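Local structure of ancestral congerin Con-anc (3AJZ) at residues N62-V65 against D66-W69. The protein probably binds beta-galactosides as a galectin, a reconstructed ancestor of the fish lectins called congerins, and here holds a galactose-containing glycan. Residues are numbered along the deposited sequence; the frame is centred on the assembly and turned at random.
Sequences NSMV and DDGW. With GAL (beta-D-galactopyranose), chain B.
V65 and G68 close a beta hairpin with a two-residue loop, exchanging a pair of backbone hydrogen bonds (V65 N to G68 O and G68 N to V65 O, each 2.9 Å) around a type I' turn whose corners, D66 and D67, both take positive phi. One step back, M64 and W69 form the non-hydrogen-bonded pair and send their side chains to the same face of the sheet. With CG anti to the backbone N (chi1 159°) and a bend at the thioether (chi3 -68°), the methionine passes beside D67, its SD 3.7 Å from D67 CA, and brings its methyl over one face of the indole. There CE sits 3.4 Å from W69 CE2, a CH-pi contact offset toward the rim, while SD stays farther off, over the same face, as a distant Met-aromatic contact. Galactose takes the opposite face: its C5 lies over the centre of the indole, and its C4 comes within 3.6 Å of W69 CZ2. The indole is thus sandwiched between methyl and sugar, which should limit its tilting. N62 serves the same sugar through a nearly straight bond from ND2 to galactose O6 (2.9 Å, 172° at the hydrogen). Its OD1 accepts from S63 N at 2.8 Å, above the carbonyl plane, and from R112, while ND2 also donates to Q70 O; together these bonds fix the amide's rotation. H45, R49 and E72 also hydrogen-bond the galactose. Such stacking of the sugar's apolar side on a tryptophan, beside polar grips on its hydroxyls, is the hallmark of the galectin carbohydrate-recognition site.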
loop_
_atom_site.group_PDB
_atom_site.type_symbol
_atom_site.label_atom_id
_atom_site.label_comp_id
_atom_site.label_asym_id
_atom_site.label_seq_id
_atom_site.Cartn_x
_atom_site.Cartn_y
_atom_site.Cartn_z
ATOM N N ASN A 62 -8.834 19.644 -3.797
ATOM C CA ASN A 62 -8.955 19.917 -5.211
ATOM C C ASN A 62 -8.893 18.612 -6.005
ATOM O O ASN A 62 -8.798 17.505 -5.466
ATOM C CB ASN A 62 -7.886 20.927 -5.627
ATOM C CG ASN A 62 -8.294 21.775 -6.845
ATOM O OD1 ASN A 62 -9.328 21.543 -7.475
ATOM N ND2 ASN A 62 -7.470 22.789 -7.154
ATOM N N SER A 63 -9.001 18.733 -7.316
ATOM C CA SER A 63 -8.809 17.675 -8.271
ATOM C C SER A 63 -7.920 18.193 -9.388
ATOM O O SER A 63 -7.780 19.413 -9.561
ATOM C CB SER A 63 -10.151 17.228 -8.856
ATOM O OG SER A 63 -10.897 18.371 -9.322
ATOM N N MET A 64 -7.313 17.272 -10.116
ATOM C CA MET A 64 -6.421 17.604 -11.230
ATOM C C MET A 64 -6.833 16.808 -12.457
ATOM O O MET A 64 -6.961 15.587 -12.407
ATOM C CB MET A 64 -4.967 17.280 -10.847
ATOM C CG MET A 64 -4.044 17.094 -12.067
ATOM S SD MET A 64 -2.345 16.680 -11.590
ATOM C CE MET A 64 -1.878 18.165 -10.854
ATOM N N VAL A 65 -6.968 17.510 -13.582
ATOM C CA VAL A 65 -7.361 16.900 -14.830
ATOM C C VAL A 65 -6.236 17.214 -15.777
ATOM O O VAL A 65 -5.921 18.375 -15.966
ATOM C CB VAL A 65 -8.679 17.492 -15.358
ATOM C CG1 VAL A 65 -8.986 16.934 -16.777
ATOM C CG2 VAL A 65 -9.818 17.216 -14.390
ATOM N N ASP A 66 -5.640 16.166 -16.344
ATOM C CA ASP A 66 -4.545 16.292 -17.324
ATOM C C ASP A 66 -3.529 17.342 -16.885
ATOM O O ASP A 66 -3.233 18.313 -17.600
ATOM C CB ASP A 66 -5.126 16.523 -18.723
ATOM C CG ASP A 66 -6.065 15.374 -19.158
ATOM O OD1 ASP A 66 -5.723 14.189 -18.899
ATOM O OD2 ASP A 66 -7.154 15.636 -19.728
ATOM N N ASP A 67 -3.019 17.146 -15.664
ATOM C CA ASP A 67 -2.008 18.012 -15.041
ATOM C C ASP A 67 -2.420 19.429 -14.651
ATOM O O ASP A 67 -1.578 20.213 -14.231
ATOM C CB ASP A 67 -0.698 18.019 -15.853
ATOM C CG ASP A 67 0.014 16.690 -15.793
ATOM O OD1 ASP A 67 0.318 16.244 -14.659
ATOM O OD2 ASP A 67 0.263 16.095 -16.870
ATOM N N GLY A 68 -3.708 19.765 -14.755
ATOM C CA GLY A 68 -4.197 21.078 -14.332
ATOM C C GLY A 68 -5.106 21.019 -13.121
ATOM O O GLY A 68 -6.088 20.282 -13.131
ATOM N N TRP A 69 -4.821 21.853 -12.120
ATOM C CA TRP A 69 -5.687 21.960 -10.950
ATOM C C TRP A 69 -7.016 22.611 -11.263
ATOM O O TRP A 69 -7.100 23.514 -12.105
ATOM C CB TRP A 69 -4.980 22.709 -9.832
ATOM C CG TRP A 69 -3.794 21.944 -9.306
ATOM C CD1 TRP A 69 -2.484 22.256 -9.479
ATOM C CD2 TRP A 69 -3.821 20.740 -8.533
ATOM N NE1 TRP A 69 -1.681 21.317 -8.865
ATOM C CE2 TRP A 69 -2.482 20.373 -8.278
ATOM C CE3 TRP A 69 -4.853 19.940 -8.028
ATOM C CZ2 TRP A 69 -2.140 19.229 -7.518
ATOM C CZ3 TRP A 69 -4.509 18.801 -7.277
ATOM C CH2 TRP A 69 -3.172 18.468 -7.037
HETATM C C1 GAL B . -1.278 24.636 -5.151
HETATM C C2 GAL B . -0.147 23.645 -4.799
HETATM C C3 GAL B . -0.417 22.266 -5.395
HETATM C C4 GAL B . -1.820 21.813 -4.963
HETATM C C5 GAL B . -2.813 22.886 -5.443
HETATM C C6 GAL B . -4.239 22.522 -5.080
HETATM O O2 GAL B . 1.118 24.134 -5.255
HETATM O O3 GAL B . 0.564 21.365 -4.944
HETATM O O4 GAL B . -1.831 21.615 -3.557
HETATM O O5 GAL B . -2.565 24.143 -4.816
HETATM O O6 GAL B . -5.143 23.469 -5.629
#